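PDB 6TO1: minor fimbrium subunit Mfa5 from Porphyromonas gingivalis ATCC 33277, which serves as an accessory subunit of the minor (Mfa1) fimbriae, cell-surface pili that mediate biofilm formation and adhesion to host cells and other oral bacteria. Local coordinates for residues 105-110 and 579-584; 178-183 and 311-316; 215-220 and 348-353; 245-250 and 336-341. All coordinates share one frame; numbering follows the deposited sequence. Where two conformers were deposited one is given.

Interaction 1 (105-110 and 579-584); sequences PENPNA and PKWIKL
A proline-on-indole CH-pi contact joins the loop between strands 90-98 and 110-119 to segment 579-584, which carries strand 582-583. Pro108 lays its CD over the six-membered ring of Trp581, 3.4 Å from the ring centroid and 17° off the normal, while CG of Pro108 spreads toward the pyrrole side. Proline suits the place because its ring is compact and conformationally restrained, and its CD hydrogens, slightly polarised by the adjoining nitrogen, match an electron-rich indole. The opposite face carries CG of Lys580, offset toward the rim. Asn107 approaches the far end of the indole, its OD1 3.6 Å from CH2 of Trp581, with amide and ring planes 21° apart. With CG anti to the backbone N (chi1 -179°), Asn107 also turns OD1 onto N of Asn109 at 2.8 Å, closing an Asx turn. One water receives a weak bond from NE1 of Trp581 and donates to O of Glu106. Asn109 is tied to Gly529 and Tyr530 through its amide, and Glu106 forms a salt bridge with Lys424. The contact thus links two sheets: that of strands 90-98, 110-119 and 463-473, whose Tyr472 meets Asn107, and that containing strand 530-539, whose Tyr530 touches both Pro108 and Trp581.

Interaction 2 (178-183 and 311-316); sequences DHEPHR and NLSARI
Glu180 and Ser313 make the direct polar link between segments 178-183 and 311-316: OG of Ser313 donates to OE1 of Glu180 at 2.6 Å, using the anti lone pair of that oxygen. CG of Glu180 sits between the backbone N and the carbonyl carbon (chi1 65°), and the chain then runs extended, which lays the carboxylate beside the serine. A short hydroxyl side chain fits here because the backbones are close, with the CA atoms of Glu180 and Ser313 4.8 Å apart. A second, water-mediated link joins main chain to main chain: one water donates to O of His179 at 2.8 Å and to O of Ser313 at 2.7 Å, satisfying two carbonyls that cannot pair with each other. Packing adds to this, with CD of Pro181 3.3 Å from O of Leu312, a carbonyl that also accepts from Tyr242. Within the segments, NE2 of His182 bonds OD2 of Asp178 at 2.8 Å, in its own ring plane. Arg315 pairs with Glu240, and His179 bonds and stacks on Trp205. An Asx turn from Asn311 overlaps a type I beta turn spanning Asn311 to Ala314, docked against the tight hairpin connection between strands 170-177 and 181-186, the latter at the edge of the von Willebrand factor A sheet.

Interaction 3 (215-220 and 348-353); sequences MARNIM and AQFAKN
Arg217, which gives up the most surface here, stretches from helix 209-220 across to helix 340-353 and lies against Phe350 and Ala351. Its CG is anti to the carbonyl carbon (chi1 -64°) and the chain bends at chi3 (-60°), which brings the flat guanidinium over the neighbouring helix. One face of that group rests on CB of Phe350, centred above it, with CZ of Arg217 3.6 Å from CB of Phe350. Phenylalanine suits the place because its CB offers the guanidinium face an apolar surface, while Tyr309, from a loop, packs on both side chains. The aromatic ring itself is turned 63° from the guanidinium plane, and CD2 of Phe350 lies 3.8 Å from NH1 of Arg217, an oblique approach with no parallel stacking. Ala351 receives the aliphatic part of the arginine: CD of Arg217 is 3.8 Å from CB of Ala351 and 3.5 Å from N of Ala351. The small methyl suits the close pass of the helices, where the CA atoms of Arg217 and Ala351 are 6.3 Å apart. In the conformer described, NE pairs with Glu347 and NH1 with Glu304, salt bridges that probably help orient the guanidinium and offset the nearby charge of Lys214. Beneath, the two helices pack on the central sheet of the von Willebrand factor A domain, Ala216 and Ala351 both touching Ile230 of strand 227-234, and Ala216 also meeting strand 126-133.

Interaction 4 (245-250 and 336-341); sequences KNVTTA and YYYFPC
Val247 and Thr249 each meet a tyrosine of strand 336-338, packing the loop between strands 227-234 and 252-253 against the small mixed sheet of strands 252-253, 296-298, 336-338 and 326-327, separate from the main six-stranded sheet of the von Willebrand factor A fold. Val247 comes first. Its CG2, anti to the backbone N, and its CG1 straddle the phenol oxygen of Tyr338, with CG2 of Val247 3.6 Å from OH and CG1 of Val247 3.7 Å from the same OH of Tyr338. The valine and tyrosine side chains come from opposite directions, so two methyls meet the phenol oxygen, while the hydroxyl itself bonds Glu328. Phe252 meets the Tyr338 ring edge to face. Thr248 then shapes the chain: its OG1 accepts from N of Ala250 at 3.0 Å, an ST turn that leads into the short 3-10 segment. Thr249, at the start of that segment, turns its methyl to Tyr336. The beta-branch suits this place, since one carbon can pack on an aromatic ring without taking the hydroxyl with it. Over the face of Tyr336, CG2 of Thr249 stands 4.1 Å from the ring centroid and 29° off the normal, a CH-pi contact in which this methyl comes within 3.7 Å of CZ of Tyr336.

Overall arrangement
Interactions 2, 3 and 4 gather in the von Willebrand factor A region, whereas interaction 1 lies far along the elongated chain, its centre 74 to 94 Å from theirs and on the other side of the chain's centre. Interactions 2 and 3, with centres 15 Å apart, touch chiefly through Met215, whose SD is 3.3 Å from N of Arg183. Interactions 2 and 4 meet where CD1 of Ile316 lies 3.4 Å from CD1 of Tyr338. Interactions 3 and 4 share helix 340-353 without touching. The magnesium ion, bound by Ser135, Ser137 and Thr207, is about 10 Å from the His179 side chain; the calcium ion is about 13 Å from that of Arg315.

Interaction 1 (105-110 and 579-584)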
loop_
_atom_site.group_PDB
_atom_site.type_symbol
_atom_site.label_atom_id
_atom_site.label_comp_id
_atom_site.label_asym_id
_atom_site.label_seq_id
_atom_site.Cartn_x
_atom_site.Cartn_y
_atom_site.Cartn_z
ATOM N N PRO A 105 -14.909 24.111 -27.917
ATOM C CA PRO A 105 -15.618 24.847 -28.980
ATOM C C PRO A 105 -17.127 24.655 -28.957
ATOM O O PRO A 105 -17.875 25.561 -29.340
ATOM C CB PRO A 105 -15.012 24.270 -30.267
ATOM C CG PRO A 105 -14.691 22.842 -29.905
ATOM C CD PRO A 105 -14.305 22.858 -28.417
ATOM N N GLU A 106 -17.586 23.488 -28.493
ATOM C CA GLU A 106 -19.022 23.233 -28.434
ATOM C C GLU A 106 -19.704 24.079 -27.365
ATOM O O GLU A 106 -20.824 24.559 -27.565
ATOM C CB GLU A 106 -19.269 21.756 -28.175
ATOM C CG GLU A 106 -19.019 20.885 -29.390
ATOM C CD GLU A 106 -19.297 19.428 -29.118
ATOM O OE1 GLU A 106 -18.332 18.669 -28.878
ATOM O OE2 GLU A 106 -20.484 19.041 -29.140
ATOM N N ASN A 107 -19.063 24.247 -26.213
ATOM C CA ASN A 107 -19.646 24.982 -25.096
ATOM C C ASN A 107 -18.496 25.403 -24.204
ATOM O O ASN A 107 -17.863 24.546 -23.574
ATOM C CB ASN A 107 -20.670 24.133 -24.347
ATOM C CG ASN A 107 -21.319 24.880 -23.185
ATOM O OD1 ASN A 107 -20.826 25.920 -22.714
ATOM N ND2 ASN A 107 -22.441 24.342 -22.708
ATOM N N PRO A 108 -18.198 26.707 -24.123
ATOM C CA PRO A 108 -17.043 27.140 -23.333
ATOM C C PRO A 108 -17.221 26.924 -21.849
ATOM O O PRO A 108 -16.233 27.012 -21.114
ATOM C CB PRO A 108 -16.926 28.630 -23.666
ATOM C CG PRO A 108 -18.333 29.023 -23.979
ATOM C CD PRO A 108 -18.927 27.854 -24.703
ATOM N N ASN A 109 -18.447 26.697 -21.380
ATOM C CA ASN A 109 -18.690 26.391 -19.963
ATOM C C ASN A 109 -18.401 24.904 -19.791
ATOM O O ASN A 109 -19.290 24.057 -19.780
ATOM C CB ASN A 109 -20.115 26.753 -19.565
ATOM C CG ASN A 109 -20.401 28.253 -19.710
ATOM O OD1 ASN A 109 -19.870 29.083 -18.979
ATOM N ND2 ASN A 109 -21.286 28.589 -20.637
ATOM N N ALA A 110 -17.112 24.582 -19.700
ATOM C CA ALA A 110 -16.668 23.200 -19.706
ATOM C C ALA A 110 -15.556 23.024 -18.682
ATOM O O ALA A 110 -14.688 23.885 -18.538
ATOM C CB ALA A 110 -16.171 22.772 -21.087
ATOM N N PRO A 579 -20.627 32.136 -31.885
ATOM C CA PRO A 579 -21.661 33.077 -32.318
ATOM C C PRO A 579 -22.546 33.662 -31.217
ATOM O O PRO A 579 -23.254 34.634 -31.469
ATOM C CB PRO A 579 -22.518 32.216 -33.256
ATOM C CG PRO A 579 -22.432 30.849 -32.654
ATOM C CD PRO A 579 -21.082 30.739 -31.977
ATOM N N LYS A 580 -22.494 33.099 -30.007
ATOM C CA LYS A 580 -23.526 33.376 -29.023
ATOM C C LYS A 580 -23.061 33.518 -27.582
ATOM O O LYS A 580 -23.894 33.855 -26.732
ATOM C CB LYS A 580 -24.584 32.258 -29.087
ATOM C CG LYS A 580 -24.028 30.875 -28.735
ATOM C CD LYS A 580 -24.873 29.769 -29.319
ATOM C CE LYS A 580 -25.172 28.691 -28.305
ATOM N NZ LYS A 580 -25.780 27.506 -28.965
ATOM N N TRP A 581 -21.770 33.346 -27.279
ATOM C CA TRP A 581 -21.328 33.222 -25.887
ATOM C C TRP A 581 -20.897 34.567 -25.309
ATOM O O TRP A 581 -19.852 35.119 -25.664
ATOM C CB TRP A 581 -20.211 32.179 -25.781
ATOM C CG TRP A 581 -20.561 30.867 -26.351
ATOM C CD1 TRP A 581 -20.151 30.351 -27.541
ATOM C CD2 TRP A 581 -21.383 29.862 -25.748
ATOM N NE1 TRP A 581 -20.685 29.105 -27.729
ATOM C CE2 TRP A 581 -21.451 28.786 -26.640
ATOM C CE3 TRP A 581 -22.093 29.786 -24.547
ATOM C CZ2 TRP A 581 -22.178 27.628 -26.362
ATOM C CZ3 TRP A 581 -22.827 28.636 -24.281
ATOM C CH2 TRP A 581 -22.861 27.581 -25.172
ATOM N N ILE A 582 -21.701 35.081 -24.385
ATOM C CA ILE A 582 -21.474 36.381 -23.763
ATOM C C ILE A 582 -20.679 36.166 -22.485
ATOM O O ILE A 582 -21.152 35.500 -21.556
ATOM C CB ILE A 582 -22.804 37.097 -23.472
ATOM C CG1 ILE A 582 -23.601 37.214 -24.774
ATOM C CG2 ILE A 582 -22.563 38.391 -22.779
ATOM C CD1 ILE A 582 -25.048 37.640 -24.580
ATOM N N LYS A 583 -19.485 36.747 -22.434
ATOM C CA LYS A 583 -18.625 36.609 -21.269
ATOM C C LYS A 583 -19.282 37.197 -20.031
ATOM O O LYS A 583 -19.758 38.338 -20.038
ATOM C CB LYS A 583 -17.294 37.304 -21.529
ATOM C CG LYS A 583 -16.270 37.152 -20.396
ATOM C CD LYS A 583 -14.851 37.261 -20.951
ATOM C CE LYS A 583 -13.798 36.898 -19.896
ATOM N NZ LYS A 583 -12.474 36.637 -20.532
ATOM N N LEU A 584 -19.264 36.423 -18.946
ATOM C CA LEU A 584 -19.935 36.776 -17.711
ATOM C C LEU A 584 -18.945 37.300 -16.683
ATOM O O LEU A 584 -17.761 36.948 -16.703
ATOM C CB LEU A 584 -20.662 35.562 -17.134
ATOM C CG LEU A 584 -21.786 34.982 -17.971
ATOM C CD1 LEU A 584 -22.374 33.730 -17.361
ATOM C CD2 LEU A 584 -22.881 36.061 -18.198
HETATM O O HOH W 1 -21.275 26.431 -29.885
#

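Interaction 2 (178-183 and 311-316)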
loop_
_atom_site.group_PDB
_atom_site.type_symbol
_atom_site.label_atom_id
_atom_site.label_comp_id
_atom_site.label_asym_id
_atom_site.label_seq_id
_atom_site.Cartn_x
_atom_site.Cartn_y
_atom_site.Cartn_z
ATOM N N ASP A 178 30.571 -18.466 23.153
ATOM C CA ASP A 178 31.616 -19.477 23.239
ATOM C C ASP A 178 31.091 -20.541 24.206
ATOM O O ASP A 178 30.094 -21.222 23.911
ATOM C CB ASP A 178 32.948 -18.871 23.680
ATOM C CG ASP A 178 32.813 -17.872 24.813
ATOM O OD1 ASP A 178 32.647 -18.305 25.979
ATOM O OD2 ASP A 178 32.879 -16.633 24.520
ATOM N N HIS A 179 31.748 -20.732 25.349
ATOM C CA HIS A 179 31.167 -21.639 26.332
ATOM C C HIS A 179 29.987 -21.018 27.065
ATOM O O HIS A 179 29.317 -21.719 27.824
ATOM C CB HIS A 179 32.213 -22.135 27.353
ATOM C CG HIS A 179 32.944 -21.047 28.069
ATOM N ND1 HIS A 179 34.133 -20.534 27.597
ATOM C CD2 HIS A 179 32.658 -20.367 29.206
ATOM C CE1 HIS A 179 34.560 -19.596 28.426
ATOM N NE2 HIS A 179 33.682 -19.475 29.408
ATOM N N GLU A 180 29.692 -19.741 26.829
ATOM C CA GLU A 180 28.507 -19.073 27.346
ATOM C C GLU A 180 28.118 -17.991 26.343
ATOM O O GLU A 180 28.956 -17.538 25.556
ATOM C CB GLU A 180 28.777 -18.467 28.736
ATOM C CG GLU A 180 29.790 -17.378 28.630
ATOM C CD GLU A 180 30.353 -16.913 29.946
ATOM O OE1 GLU A 180 29.721 -17.143 30.992
ATOM O OE2 GLU A 180 31.441 -16.295 29.908
ATOM N N PRO A 181 26.864 -17.574 26.323
ATOM C CA PRO A 181 26.456 -16.530 25.383
ATOM C C PRO A 181 26.735 -15.150 25.961
ATOM O O PRO A 181 26.834 -14.960 27.184
ATOM C CB PRO A 181 24.947 -16.793 25.227
ATOM C CG PRO A 181 24.533 -17.306 26.587
ATOM C CD PRO A 181 25.712 -18.158 27.044
ATOM N N HIS A 182 26.836 -14.184 25.053
ATOM C CA HIS A 182 27.099 -12.794 25.401
ATOM C C HIS A 182 26.129 -11.866 24.686
ATOM O O HIS A 182 26.022 -11.917 23.461
ATOM C CB HIS A 182 28.504 -12.378 25.001
ATOM C CG HIS A 182 29.562 -13.317 25.481
ATOM N ND1 HIS A 182 29.920 -13.404 26.811
ATOM C CD2 HIS A 182 30.358 -14.188 24.813
ATOM C CE1 HIS A 182 30.883 -14.302 26.943
ATOM N NE2 HIS A 182 31.157 -14.801 25.751
ATOM N N ARG A 183 25.422 -11.031 25.446
ATOM C CA ARG A 183 24.525 -10.053 24.827
ATOM C C ARG A 183 25.364 -8.856 24.409
ATOM O O ARG A 183 25.734 -8.024 25.245
ATOM C CB ARG A 183 23.406 -9.625 25.768
ATOM C CG ARG A 183 22.434 -8.641 25.072
ATOM C CD ARG A 183 21.402 -8.076 26.041
ATOM N NE ARG A 183 20.592 -9.161 26.592
ATOM C CZ ARG A 183 19.302 -9.067 26.907
ATOM N NH1 ARG A 183 18.648 -7.926 26.738
ATOM N NH2 ARG A 183 18.660 -10.126 27.401
ATOM N N ASN A 311 20.844 -20.659 35.120
ATOM C CA ASN A 311 22.162 -20.066 34.905
ATOM C C ASN A 311 22.479 -20.184 33.420
ATOM O O ASN A 311 22.742 -21.288 32.937
ATOM C CB ASN A 311 23.211 -20.798 35.735
ATOM C CG ASN A 311 24.608 -20.346 35.432
ATOM O OD1 ASN A 311 24.826 -19.391 34.686
ATOM N ND2 ASN A 311 25.577 -21.020 36.016
ATOM N N LEU A 312 22.453 -19.061 32.696
ATOM C CA LEU A 312 22.680 -19.105 31.248
ATOM C C LEU A 312 24.131 -19.410 30.861
ATOM O O LEU A 312 24.407 -19.579 29.664
ATOM C CB LEU A 312 22.238 -17.797 30.614
ATOM C CG LEU A 312 20.728 -17.563 30.619
ATOM C CD1 LEU A 312 20.489 -16.206 29.942
ATOM C CD2 LEU A 312 19.949 -18.673 29.950
ATOM N N SER A 313 25.042 -19.516 31.823
ATOM C CA SER A 313 26.394 -20.010 31.584
ATOM C C SER A 313 26.594 -21.445 32.068
ATOM O O SER A 313 27.733 -21.927 32.107
ATOM C CB SER A 313 27.417 -19.095 32.257
ATOM O OG SER A 313 27.299 -17.784 31.758
ATOM N N ALA A 314 25.521 -22.134 32.446
ATOM C CA ALA A 314 25.652 -23.499 32.926
ATOM C C ALA A 314 26.049 -24.435 31.786
ATOM O O ALA A 314 25.751 -24.199 30.610
ATOM C CB ALA A 314 24.349 -23.983 33.562
ATOM N N ARG A 315 26.712 -25.521 32.164
ATOM C CA ARG A 315 27.249 -26.487 31.226
ATOM C C ARG A 315 26.966 -27.893 31.729
ATOM O O ARG A 315 26.746 -28.101 32.923
ATOM C CB ARG A 315 28.775 -26.383 31.098
ATOM C CG ARG A 315 29.336 -25.068 30.815
ATOM C CD ARG A 315 30.817 -25.109 31.182
ATOM N NE ARG A 315 31.553 -25.985 30.286
ATOM C CZ ARG A 315 32.742 -26.515 30.543
ATOM N NH1 ARG A 315 33.365 -26.257 31.693
ATOM N NH2 ARG A 315 33.305 -27.305 29.645
ATOM N N ILE A 316 27.026 -28.870 30.817
ATOM C CA ILE A 316 27.130 -30.282 31.178
ATOM C C ILE A 316 28.553 -30.728 30.903
ATOM O O ILE A 316 29.047 -30.553 29.785
ATOM C CB ILE A 316 26.173 -31.171 30.366
ATOM C CG1 ILE A 316 24.741 -30.729 30.555
ATOM C CG2 ILE A 316 26.372 -32.642 30.758
ATOM C CD1 ILE A 316 23.740 -31.672 29.857
HETATM O O HOH W 2 29.928 -21.592 30.591
#

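Interaction 3 (215-220 and 348-353)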
loop_
_atom_site.group_PDB
_atom_site.type_symbol
_atom_site.label_atom_id
_atom_site.label_comp_id
_atom_site.label_asym_id
_atom_site.label_seq_id
_atom_site.Cartn_x
_atom_site.Cartn_y
_atom_site.Cartn_z
ATOM N N MET A 215 19.702 -17.122 24.361
ATOM C CA MET A 215 19.774 -15.673 24.534
ATOM C C MET A 215 19.025 -14.935 23.425
ATOM O O MET A 215 18.346 -13.926 23.681
ATOM C CB MET A 215 21.231 -15.229 24.595
ATOM C CG MET A 215 21.332 -13.742 24.874
ATOM S SD MET A 215 23.016 -13.228 25.111
ATOM C CE MET A 215 23.188 -13.638 26.857
ATOM N N ALA A 216 19.145 -15.412 22.188
ATOM C CA ALA A 216 18.369 -14.855 21.088
ATOM C C ALA A 216 16.866 -14.951 21.349
ATOM O O ALA A 216 16.120 -14.009 21.056
ATOM C CB ALA A 216 18.740 -15.578 19.791
ATOM N N ARG A 217 16.401 -16.078 21.908
ATOM C CA ARG A 217 14.983 -16.196 22.228
ATOM C C ARG A 217 14.592 -15.216 23.334
ATOM O O ARG A 217 13.510 -14.621 23.287
ATOM C CB ARG A 217 14.627 -17.626 22.641
ATOM C CG ARG A 217 14.809 -18.638 21.564
ATOM C CD ARG A 217 13.985 -19.889 21.837
ATOM N NE ARG A 217 14.306 -20.562 23.087
ATOM C CZ ARG A 217 13.451 -20.743 24.090
ATOM N NH1 ARG A 217 13.831 -21.422 25.159
ATOM N NH2 ARG A 217 12.219 -20.249 24.038
ATOM N N ASN A 218 15.468 -15.018 24.318
ATOM C CA ASN A 218 15.186 -14.063 25.372
ATOM C C ASN A 218 15.063 -12.660 24.795
ATOM O O ASN A 218 14.157 -11.899 25.163
ATOM C CB ASN A 218 16.287 -14.073 26.433
ATOM C CG ASN A 218 16.207 -15.274 27.382
ATOM O OD1 ASN A 218 15.272 -16.074 27.359
ATOM N ND2 ASN A 218 17.206 -15.376 28.236
ATOM N N ILE A 219 15.976 -12.302 23.897
ATOM C CA ILE A 219 15.941 -10.984 23.283
ATOM C C ILE A 219 14.705 -10.832 22.415
ATOM O O ILE A 219 14.029 -9.803 22.458
ATOM C CB ILE A 219 17.223 -10.747 22.469
ATOM C CG1 ILE A 219 18.405 -10.583 23.419
ATOM C CG2 ILE A 219 17.087 -9.499 21.599
ATOM C CD1 ILE A 219 19.756 -10.653 22.763
ATOM N N MET A 220 14.396 -11.844 21.609
ATOM C CA MET A 220 13.266 -11.752 20.693
ATOM C C MET A 220 11.931 -11.699 21.418
ATOM O O MET A 220 10.954 -11.184 20.854
ATOM C CB MET A 220 13.287 -12.934 19.730
ATOM C CG MET A 220 12.324 -12.747 18.568
ATOM S SD MET A 220 12.945 -11.498 17.403
ATOM C CE MET A 220 14.134 -12.408 16.438
ATOM N N ALA A 348 16.359 -24.381 18.936
ATOM C CA ALA A 348 15.793 -23.698 17.789
ATOM C C ALA A 348 14.332 -24.058 17.602
ATOM O O ALA A 348 13.561 -23.229 17.130
ATOM C CB ALA A 348 16.587 -24.020 16.531
ATOM N N GLN A 349 13.932 -25.284 17.955
ATOM C CA GLN A 349 12.529 -25.666 17.802
ATOM C C GLN A 349 11.624 -24.784 18.656
ATOM O O GLN A 349 10.512 -24.430 18.235
ATOM C CB GLN A 349 12.317 -27.139 18.169
ATOM C CG GLN A 349 10.920 -27.639 17.799
ATOM C CD GLN A 349 10.631 -27.528 16.302
ATOM O OE1 GLN A 349 11.380 -28.018 15.472
ATOM N NE2 GLN A 349 9.542 -26.870 15.964
ATOM N N PHE A 350 12.073 -24.425 19.865
ATOM C CA PHE A 350 11.278 -23.536 20.705
ATOM C C PHE A 350 11.117 -22.185 20.022
ATOM O O PHE A 350 10.036 -21.587 20.062
ATOM C CB PHE A 350 11.906 -23.353 22.095
ATOM C CG PHE A 350 12.248 -24.651 22.790
ATOM C CD1 PHE A 350 11.401 -25.755 22.692
ATOM C CD2 PHE A 350 13.416 -24.771 23.516
ATOM C CE1 PHE A 350 11.716 -26.951 23.311
ATOM C CE2 PHE A 350 13.728 -25.958 24.121
ATOM C CZ PHE A 350 12.891 -27.041 24.021
ATOM N N ALA A 351 12.183 -21.699 19.372
ATOM C CA ALA A 351 12.097 -20.440 18.626
ATOM C C ALA A 351 11.129 -20.560 17.451
ATOM O O ALA A 351 10.331 -19.645 17.198
ATOM C CB ALA A 351 13.477 -20.034 18.115
ATOM N N LYS A 352 11.179 -21.695 16.734
ATOM C CA LYS A 352 10.257 -21.897 15.620
ATOM C C LYS A 352 8.820 -21.964 16.110
ATOM O O LYS A 352 7.910 -21.427 15.466
ATOM C CB LYS A 352 10.608 -23.173 14.850
ATOM C CG LYS A 352 11.984 -23.178 14.165
ATOM C CD LYS A 352 12.411 -24.599 13.791
ATOM C CE LYS A 352 13.869 -24.628 13.379
ATOM N NZ LYS A 352 14.284 -25.977 12.901
ATOM N N ASN A 353 8.596 -22.618 17.244
ATOM C CA ASN A 353 7.267 -22.692 17.826
ATOM C C ASN A 353 6.731 -21.315 18.192
ATOM O O ASN A 353 5.518 -21.115 18.192
ATOM C CB ASN A 353 7.283 -23.588 19.068
ATOM C CG ASN A 353 7.518 -25.036 18.733
ATOM O OD1 ASN A 353 7.481 -25.426 17.577
ATOM N ND2 ASN A 353 7.815 -25.842 19.758
#

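Interaction 4 (245-250 and 336-341)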
loop_
_atom_site.group_PDB
_atom_site.type_symbol
_atom_site.label_atom_id
_atom_site.label_comp_id
_atom_site.label_asym_id
_atom_site.label_seq_id
_atom_site.Cartn_x
_atom_site.Cartn_y
_atom_site.Cartn_z
ATOM N N LYS A 245 16.933 -31.458 33.209
ATOM C CA LYS A 245 16.308 -31.686 34.505
ATOM C C LYS A 245 15.734 -33.083 34.594
ATOM O O LYS A 245 15.178 -33.607 33.616
ATOM C CB LYS A 245 15.183 -30.677 34.741
ATOM C CG LYS A 245 15.620 -29.251 34.736
ATOM C CD LYS A 245 14.400 -28.379 35.085
ATOM C CE LYS A 245 14.797 -27.011 35.575
ATOM N NZ LYS A 245 13.595 -26.213 36.004
ATOM N N ASN A 246 15.905 -33.692 35.772
ATOM C CA ASN A 246 15.409 -35.036 36.060
ATOM C C ASN A 246 15.705 -35.984 34.912
ATOM O O ASN A 246 14.825 -36.663 34.381
ATOM C CB ASN A 246 13.916 -35.013 36.362
ATOM C CG ASN A 246 13.583 -34.128 37.530
ATOM O OD1 ASN A 246 12.771 -33.208 37.420
ATOM N ND2 ASN A 246 14.225 -34.387 38.657
ATOM N N VAL A 247 16.983 -36.048 34.536
ATOM C CA VAL A 247 17.346 -36.749 33.315
ATOM C C VAL A 247 17.116 -38.244 33.489
ATOM O O VAL A 247 17.361 -38.823 34.564
ATOM C CB VAL A 247 18.800 -36.429 32.932
ATOM C CG1 VAL A 247 19.770 -36.924 34.031
ATOM C CG2 VAL A 247 19.129 -37.004 31.561
ATOM N N THR A 248 16.606 -38.878 32.433
ATOM C CA THR A 248 16.386 -40.321 32.393
ATOM C C THR A 248 16.899 -40.855 31.062
ATOM O O THR A 248 17.165 -40.093 30.133
ATOM C CB THR A 248 14.911 -40.734 32.502
ATOM O OG1 THR A 248 14.269 -40.574 31.226
ATOM C CG2 THR A 248 14.175 -39.933 33.567
ATOM N N THR A 249 16.964 -42.187 30.942
ATOM C CA THR A 249 17.413 -42.790 29.693
ATOM C C THR A 249 16.484 -42.445 28.538
ATOM O O THR A 249 16.890 -42.548 27.369
ATOM C CB THR A 249 17.523 -44.320 29.827
ATOM O OG1 THR A 249 16.282 -44.869 30.303
ATOM C CG2 THR A 249 18.662 -44.686 30.775
ATOM N N ALA A 250 15.250 -42.051 28.828
ATOM C CA ALA A 250 14.297 -41.741 27.771
ATOM C C ALA A 250 14.567 -40.388 27.132
ATOM O O ALA A 250 13.914 -40.040 26.152
ATOM C CB ALA A 250 12.863 -41.783 28.302
ATOM N N TYR A 336 25.364 -43.607 27.290
ATOM C CA TYR A 336 24.492 -42.473 27.010
ATOM C C TYR A 336 25.329 -41.201 26.995
ATOM O O TYR A 336 26.185 -41.012 27.864
ATOM C CB TYR A 336 23.388 -42.345 28.075
ATOM C CG TYR A 336 22.478 -43.523 28.068
ATOM C CD1 TYR A 336 21.209 -43.423 27.535
ATOM C CD2 TYR A 336 22.903 -44.765 28.542
ATOM C CE1 TYR A 336 20.363 -44.517 27.488
ATOM C CE2 TYR A 336 22.068 -45.862 28.486
ATOM C CZ TYR A 336 20.813 -45.734 27.972
ATOM O OH TYR A 336 19.977 -46.821 27.930
ATOM N N TYR A 337 25.061 -40.320 26.022
ATOM C CA TYR A 337 25.895 -39.145 25.795
ATOM C C TYR A 337 25.010 -37.960 25.473
ATOM O O TYR A 337 24.135 -38.072 24.605
ATOM C CB TYR A 337 26.873 -39.348 24.627
ATOM C CG TYR A 337 27.752 -40.544 24.820
ATOM C CD1 TYR A 337 29.008 -40.414 25.393
ATOM C CD2 TYR A 337 27.296 -41.802 24.499
ATOM C CE1 TYR A 337 29.803 -41.509 25.619
ATOM C CE2 TYR A 337 28.082 -42.908 24.724
ATOM C CZ TYR A 337 29.329 -42.749 25.282
ATOM O OH TYR A 337 30.095 -43.888 25.499
ATOM N N TYR A 338 25.230 -36.835 26.160
ATOM C CA TYR A 338 24.626 -35.584 25.717
ATOM C C TYR A 338 25.233 -35.207 24.367
ATOM O O TYR A 338 26.416 -35.447 24.102
ATOM C CB TYR A 338 24.833 -34.482 26.759
ATOM C CG TYR A 338 24.195 -34.820 28.106
ATOM C CD1 TYR A 338 22.842 -34.596 28.344
ATOM C CD2 TYR A 338 24.956 -35.388 29.129
ATOM C CE1 TYR A 338 22.263 -34.938 29.558
ATOM C CE2 TYR A 338 24.396 -35.692 30.357
ATOM C CZ TYR A 338 23.053 -35.501 30.553
ATOM O OH TYR A 338 22.485 -35.819 31.768
ATOM N N PHE A 339 24.405 -34.635 23.501
ATOM C CA PHE A 339 24.720 -34.371 22.102
ATOM C C PHE A 339 24.392 -32.909 21.838
ATOM O O PHE A 339 23.263 -32.575 21.443
ATOM C CB PHE A 339 23.925 -35.336 21.223
ATOM C CG PHE A 339 24.170 -35.201 19.741
ATOM C CD1 PHE A 339 25.327 -34.630 19.238
ATOM C CD2 PHE A 339 23.224 -35.674 18.864
ATOM C CE1 PHE A 339 25.524 -34.514 17.880
ATOM C CE2 PHE A 339 23.399 -35.577 17.505
ATOM C CZ PHE A 339 24.554 -34.989 17.004
ATOM N N PRO A 340 25.338 -31.998 22.086
ATOM C CA PRO A 340 25.008 -30.565 21.960
ATOM C C PRO A 340 24.452 -30.134 20.623
ATOM O O PRO A 340 23.624 -29.208 20.598
ATOM C CB PRO A 340 26.348 -29.876 22.288
ATOM C CG PRO A 340 26.898 -30.743 23.369
ATOM C CD PRO A 340 26.567 -32.182 22.902
ATOM N N CYS A 341 24.836 -30.762 19.503
ATOM C CA CYS A 341 24.236 -30.377 18.242
ATOM C C CYS A 341 22.722 -30.595 18.270
ATOM O O CYS A 341 21.956 -29.767 17.769
ATOM C CB CYS A 341 24.837 -31.159 17.077
ATOM S SG CYS A 341 26.488 -30.728 16.529
#